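Local coordinates for protein insecticyanin-A (Manduca sexta, PDB 1Z24) that binds the bile pigment biliverdin IX gamma in a lipocalin pocket, giving hornworms the blue component of their green camouflage, at residues A[119-123]-A[124-128]; A[139-143]-A[144-148]. All coordinates share one frame; numbering follows the deposited sequence.

Interaction 1. Residues A[119-123]-A[124-128]; sequences CDYHP and DKKAH. With BLV (biliverdin IX gamma chromophore), chain B.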
loop_
_atom_site.group_PDB
_atom_site.type_symbol
_atom_site.label_atom_id
_atom_site.label_comp_id
_atom_site.label_asym_id
_atom_site.label_seq_id
_atom_site.Cartn_x
_atom_site.Cartn_y
_atom_site.Cartn_z
ATOM N N CYS A 119 -3.878 -1.710 11.276
ATOM C CA CYS A 119 -3.070 -2.593 10.472
ATOM C C CYS A 119 -2.112 -3.210 11.433
ATOM O O CYS A 119 -1.393 -2.523 12.132
ATOM C CB CYS A 119 -2.328 -1.862 9.303
ATOM S SG CYS A 119 -1.511 -3.131 8.286
ATOM N N ASP A 120 -2.150 -4.516 11.486
ATOM C CA ASP A 120 -1.321 -5.316 12.375
ATOM C C ASP A 120 -0.346 -6.161 11.571
ATOM O O ASP A 120 -0.758 -7.082 10.848
ATOM C CB ASP A 120 -2.324 -6.205 13.123
ATOM C CG ASP A 120 -1.725 -6.950 14.295
ATOM O OD1 ASP A 120 -2.338 -7.115 15.337
ATOM O OD2 ASP A 120 -0.498 -7.376 14.133
ATOM N N TYR A 121 0.945 -5.848 11.695
ATOM C CA TYR A 121 1.955 -6.587 10.934
ATOM C C TYR A 121 2.505 -7.816 11.665
ATOM O O TYR A 121 2.917 -7.703 12.798
ATOM C CB TYR A 121 3.078 -5.644 10.370
ATOM C CG TYR A 121 4.147 -6.420 9.572
ATOM C CD1 TYR A 121 3.911 -6.908 8.288
ATOM C CD2 TYR A 121 5.410 -6.694 10.101
ATOM C CE1 TYR A 121 4.859 -7.644 7.585
ATOM C CE2 TYR A 121 6.410 -7.376 9.404
ATOM C CZ TYR A 121 6.107 -7.881 8.151
ATOM O OH TYR A 121 7.022 -8.585 7.495
ATOM N N HIS A 122 2.506 -8.988 11.020
ATOM C CA HIS A 122 3.038 -10.245 11.574
ATOM C C HIS A 122 4.334 -10.595 10.820
ATOM O O HIS A 122 4.298 -11.160 9.753
ATOM C CB HIS A 122 2.056 -11.338 11.237
ATOM C CG HIS A 122 0.836 -11.187 12.068
ATOM N ND1 HIS A 122 0.492 -12.107 13.059
ATOM C CD2 HIS A 122 -0.143 -10.233 12.043
ATOM C CE1 HIS A 122 -0.667 -11.690 13.615
ATOM N NE2 HIS A 122 -1.069 -10.567 13.027
ATOM N N PRO A 123 5.483 -10.241 11.338
ATOM C CA PRO A 123 6.743 -10.504 10.680
ATOM C C PRO A 123 6.948 -11.955 10.413
ATOM O O PRO A 123 7.529 -12.310 9.398
ATOM C CB PRO A 123 7.838 -10.015 11.571
ATOM C CG PRO A 123 7.143 -9.530 12.834
ATOM C CD PRO A 123 5.668 -9.875 12.725
ATOM N N ASP A 124 6.456 -12.773 11.326
ATOM C CA ASP A 124 6.589 -14.193 11.111
ATOM C C ASP A 124 5.743 -14.634 9.917
ATOM O O ASP A 124 5.862 -15.740 9.438
ATOM C CB ASP A 124 6.154 -15.085 12.274
ATOM C CG ASP A 124 4.725 -14.836 12.678
ATOM O OD1 ASP A 124 3.931 -15.745 12.759
ATOM O OD2 ASP A 124 4.418 -13.561 12.916
ATOM N N LYS A 125 4.860 -13.807 9.409
ATOM C CA LYS A 125 4.092 -14.272 8.282
ATOM C C LYS A 125 4.348 -13.398 7.102
ATOM O O LYS A 125 3.874 -13.721 6.037
ATOM C CB LYS A 125 2.588 -14.183 8.468
ATOM C CG LYS A 125 2.109 -15.220 9.487
ATOM C CD LYS A 125 0.643 -15.104 9.902
ATOM C CE LYS A 125 -0.288 -14.816 8.718
ATOM N NZ LYS A 125 -1.498 -15.666 8.602
ATOM N N LYS A 126 5.092 -12.301 7.314
ATOM C CA LYS A 126 5.355 -11.351 6.264
ATOM C C LYS A 126 4.020 -10.922 5.674
ATOM O O LYS A 126 3.854 -10.810 4.489
ATOM C CB LYS A 126 6.325 -11.742 5.176
ATOM C CG LYS A 126 7.652 -12.251 5.756
ATOM C CD LYS A 126 8.804 -11.358 5.315
ATOM C CE LYS A 126 10.174 -12.023 5.397
ATOM N NZ LYS A 126 10.913 -11.681 6.628
ATOM N N ALA A 127 3.042 -10.691 6.514
ATOM C CA ALA A 127 1.736 -10.259 6.045
ATOM C C ALA A 127 1.082 -9.450 7.155
ATOM O O ALA A 127 1.509 -9.484 8.325
ATOM C CB ALA A 127 0.886 -11.457 5.681
ATOM N N HIS A 128 0.041 -8.706 6.811
ATOM C CA HIS A 128 -0.618 -7.925 7.835
ATOM C C HIS A 128 -2.089 -8.165 7.747
ATOM O O HIS A 128 -2.656 -8.502 6.682
ATOM C CB HIS A 128 -0.341 -6.343 7.711
ATOM C CG HIS A 128 -0.659 -5.873 6.321
ATOM N ND1 HIS A 128 0.188 -6.156 5.239
ATOM C CD2 HIS A 128 -1.721 -5.175 5.852
ATOM C CE1 HIS A 128 -0.394 -5.627 4.169
ATOM N NE2 HIS A 128 -1.537 -5.026 4.482
HETATM N NA BLV B . -10.232 -3.738 18.920
HETATM C C1A BLV B . -9.126 -4.509 18.786
HETATM C C2A BLV B . -7.981 -3.795 18.247
HETATM C C3A BLV B . -8.411 -2.516 18.053
HETATM C C4A BLV B . -9.826 -2.499 18.470
HETATM C CMA BLV B . -7.657 -1.282 17.428
HETATM O OA BLV B . -9.109 -5.679 19.103
HETATM C CAA BLV B . -6.663 -4.377 17.929
HETATM C CBA BLV B . -6.913 -5.108 16.643
HETATM C CGA BLV B . -5.674 -5.933 16.299
HETATM O O1A BLV B . -4.888 -5.583 15.462
HETATM O O2A BLV B . -5.467 -6.936 16.908
HETATM C CHB BLV B . -10.625 -1.361 18.378
HETATM N NB BLV B . -12.753 -2.118 19.316
HETATM C C1B BLV B . -11.995 -1.255 18.554
HETATM C C2B BLV B . -12.812 -0.205 17.999
HETATM C C3B BLV B . -14.051 -0.449 18.426
HETATM C C4B BLV B . -14.011 -1.666 19.244
HETATM C CMB BLV B . -12.334 0.943 17.123
HETATM C CAB BLV B . -15.271 0.361 18.107
HETATM C CBB BLV B . -16.384 -0.400 17.846
HETATM C CHC BLV B . -15.131 -2.193 19.901
HETATM N NC BLV B . -14.433 -4.241 20.992
HETATM C C1C BLV B . -15.280 -3.198 20.813
HETATM C C2C BLV B . -16.444 -3.295 21.708
HETATM C C3C BLV B . -16.344 -4.369 22.495
HETATM C C4C BLV B . -15.036 -4.990 22.035
HETATM C CMC BLV B . -17.490 -2.287 21.795
HETATM C CAC BLV B . -17.236 -4.987 23.589
HETATM C CBC BLV B . -16.702 -5.773 24.554
HETATM C CHD BLV B . -14.511 -6.243 22.509
HETATM N ND BLV B . -12.101 -5.713 22.388
HETATM C C1D BLV B . -13.186 -6.583 22.694
HETATM C C2D BLV B . -12.664 -7.862 23.265
HETATM C C3D BLV B . -11.292 -7.768 23.303
HETATM C C4D BLV B . -10.988 -6.451 22.774
HETATM C CMD BLV B . -13.447 -9.062 23.704
HETATM O OD BLV B . -9.861 -6.027 22.681
HETATM C CAD BLV B . -10.344 -8.785 23.802
HETATM C CBD BLV B . -9.882 -8.358 25.183
HETATM C CGD BLV B . -8.705 -9.265 25.698
HETATM O O1D BLV B . -8.940 -10.201 26.394
HETATM O O2D BLV B . -7.550 -9.049 25.381
#
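Tyr121 lies alongside Lys126, both side chains running the same way, and its ring lies beside the 126-127 backbone, with Ala127 O and Lys126 C oblique to it. With chi1 at 180°, CG sits anti to the backbone N, which carries the ring toward Lys126 and Ala127. From CB the side chain leads to CD1, 3.5 Å from Ala127 O. CE1 then passes 3.7 Å from Ala127 N. OH ends 3.5 Å from Lys126 CA, with Lys126 CD a little farther off. At the ring edge, near its plane, stands His128 CB. An alanine here is likely to lose the ring's contacts with Ala127 O and the Lys126 backbone, and to leave Lys126 CD without the hydroxyl beside it.

The strands 113-122 and 127-136 form an antiparallel beta hairpin of the lipocalin barrel, closed through a G1 beta bulge in which Lys126 and Ala127 both face His122. His122 N donates to Ala127 O at 2.9 Å, nearly straight at 167°, while Lys125 N reaches His122 O at 2.7 Å from above the carbonyl plane. Tyr121 and His128 form the next, non-hydrogen-bonded pair. Beyond it, Cys119 SG, disulfide-bonded to Cys9, lies obliquely 4.0 Å from the His128 ring centroid. On the pigment side, Asp120 OD1 is 3.0 Å from propionate atom O1A of the chromophore.

Interaction 2. Residues A[139-143]-A[144-148]; sequences KVLEG and NTKEV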
loop_
_atom_site.group_PDB
_atom_site.type_symbol
_atom_site.label_atom_id
_atom_site.label_comp_id
_atom_site.label_asym_id
_atom_site.label_seq_id
_atom_site.Cartn_x
_atom_site.Cartn_y
_atom_site.Cartn_z
ATOM N N LYS A 139 -28.239 4.220 15.769
ATOM C CA LYS A 139 -28.227 2.767 15.643
ATOM C C LYS A 139 -28.311 2.405 14.185
ATOM O O LYS A 139 -28.078 1.266 13.781
ATOM C CB LYS A 139 -29.339 2.001 16.394
ATOM C CG LYS A 139 -29.424 2.122 17.911
ATOM C CD LYS A 139 -30.826 1.702 18.434
ATOM C CE LYS A 139 -31.251 2.415 19.763
ATOM N NZ LYS A 139 -32.647 2.252 20.272
ATOM N N VAL A 140 -28.665 3.391 13.388
ATOM C CA VAL A 140 -28.731 3.166 11.961
ATOM C C VAL A 140 -28.027 4.294 11.241
ATOM O O VAL A 140 -27.990 5.492 11.652
ATOM C CB VAL A 140 -30.072 3.186 11.334
ATOM C CG1 VAL A 140 -30.845 2.105 12.004
ATOM C CG2 VAL A 140 -30.653 4.488 11.714
ATOM N N LEU A 141 -27.421 3.908 10.152
ATOM C CA LEU A 141 -26.718 4.842 9.321
ATOM C C LEU A 141 -27.810 5.273 8.394
ATOM O O LEU A 141 -28.215 4.487 7.520
ATOM C CB LEU A 141 -25.743 4.039 8.523
ATOM C CG LEU A 141 -24.622 4.880 8.077
ATOM C CD1 LEU A 141 -23.906 5.290 9.339
ATOM C CD2 LEU A 141 -23.767 3.989 7.178
ATOM N N GLU A 142 -28.305 6.494 8.608
ATOM C CA GLU A 142 -29.405 6.959 7.797
ATOM C C GLU A 142 -29.289 7.900 6.585
ATOM O O GLU A 142 -28.949 9.099 6.657
ATOM C CB GLU A 142 -30.551 7.384 8.697
ATOM C CG GLU A 142 -30.155 8.405 9.815
ATOM C CD GLU A 142 -31.302 8.542 10.858
ATOM O OE1 GLU A 142 -31.104 8.495 12.108
ATOM O OE2 GLU A 142 -32.545 8.653 10.298
ATOM N N GLY A 143 -29.702 7.286 5.469
ATOM C CA GLY A 143 -29.797 7.861 4.139
ATOM C C GLY A 143 -28.863 8.990 3.777
ATOM O O GLY A 143 -28.099 8.825 2.814
ATOM N N ASN A 144 -28.899 10.135 4.480
ATOM C CA ASN A 144 -27.938 11.134 4.042
ATOM C C ASN A 144 -26.524 10.709 4.401
ATOM O O ASN A 144 -25.585 10.615 3.601
ATOM C CB ASN A 144 -28.211 12.638 3.776
ATOM C CG ASN A 144 -27.207 13.292 2.710
ATOM O OD1 ASN A 144 -26.840 12.762 1.614
ATOM N ND2 ASN A 144 -26.722 14.498 3.018
ATOM N N THR A 145 -26.428 10.422 5.657
ATOM C CA THR A 145 -25.218 9.994 6.245
ATOM C C THR A 145 -24.718 8.744 5.586
ATOM O O THR A 145 -23.512 8.571 5.470
ATOM C CB THR A 145 -25.424 9.947 7.754
ATOM O OG1 THR A 145 -25.598 11.309 8.150
ATOM C CG2 THR A 145 -24.275 9.226 8.472
ATOM N N LYS A 146 -25.628 7.882 5.131
ATOM C CA LYS A 146 -25.202 6.636 4.463
ATOM C C LYS A 146 -24.476 6.996 3.194
ATOM O O LYS A 146 -23.448 6.458 2.865
ATOM C CB LYS A 146 -26.323 5.735 4.049
ATOM C CG LYS A 146 -25.778 4.351 3.968
ATOM C CD LYS A 146 -25.882 3.683 2.610
ATOM C CE LYS A 146 -25.212 2.309 2.634
ATOM N NZ LYS A 146 -24.751 1.816 1.321
ATOM N N GLU A 147 -25.020 7.932 2.473
ATOM C CA GLU A 147 -24.376 8.356 1.263
ATOM C C GLU A 147 -23.028 9.045 1.561
ATOM O O GLU A 147 -22.031 8.910 0.811
ATOM C CB GLU A 147 -25.313 9.266 0.468
ATOM C CG GLU A 147 -24.923 9.391 -1.031
ATOM C CD GLU A 147 -25.362 10.697 -1.739
ATOM O OE1 GLU A 147 -25.147 10.972 -2.945
ATOM O OE2 GLU A 147 -25.993 11.535 -0.924
ATOM N N VAL A 148 -23.014 9.811 2.619
ATOM C CA VAL A 148 -21.797 10.474 2.974
ATOM C C VAL A 148 -20.696 9.446 3.232
ATOM O O VAL A 148 -19.620 9.469 2.623
ATOM C CB VAL A 148 -22.013 11.323 4.191
ATOM C CG1 VAL A 148 -20.612 11.732 4.677
ATOM C CG2 VAL A 148 -22.712 12.616 3.679
#
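Leu141 packs against the first turn of helix 144-154, where Gly143 holds the N-cap position and the loop leaving strand 127-136 of the lipocalin barrel becomes helix.

The nonpolar contacts come from the two methyls of Leu141. CD1 approaches Thr145 CG2 at 4.0 Å, and CD2 meets Lys146 CG at 3.8 Å; with one methyl to each, the leucine spans two successive helix residues, and its side chain crosses both at about a right angle. On the helix side, Thr145 turns CG2 anti to its own N (OG1 at chi1 -67°), which brings the methyl rather than the hydroxyl to the leucine. Lys146 contributes the base of its chain, while its ammonium group continues away to a salt bridge with Asp150 one turn on.

Two backbone hydrogen bonds join the segments. Thr145 N donates weakly to Glu142 O at 3.0 Å, the angle at hydrogen being 132°. Within the helix, Val148 N bonds to Asn144 O at 2.9 Å, which continues the i to i+4 pattern. Gly143 O begins that pattern: it accepts from Glu147 N at 3.2 Å, the donor standing 45° out of the carbonyl plane, with Glu147 CB close by at 3.7 Å from the same oxygen.

How the interactions relate
Both contacts are local and lie at the surface, with centres 34 Å apart and nearest atoms about 21 Å apart, so neither touches the other. They follow in series: interaction 1 is the turn joining strand 113-122 to strand 127-136, and interaction 2 starts helix 144-154 after the second of these strands has ended. Their chemistry follows their place. The hairpin turn has cross-strand pairing, a disulfide cysteine, aromatic side chains and one buried residue, His128, whose ND1 bonds to Gly7 O; through Asp120 it reaches the pigment pocket. The helix start has no buried residue, relies on aliphatic contact and main-chain bonds, and its Leu141 side chain remains about 13 Å from the chromophore.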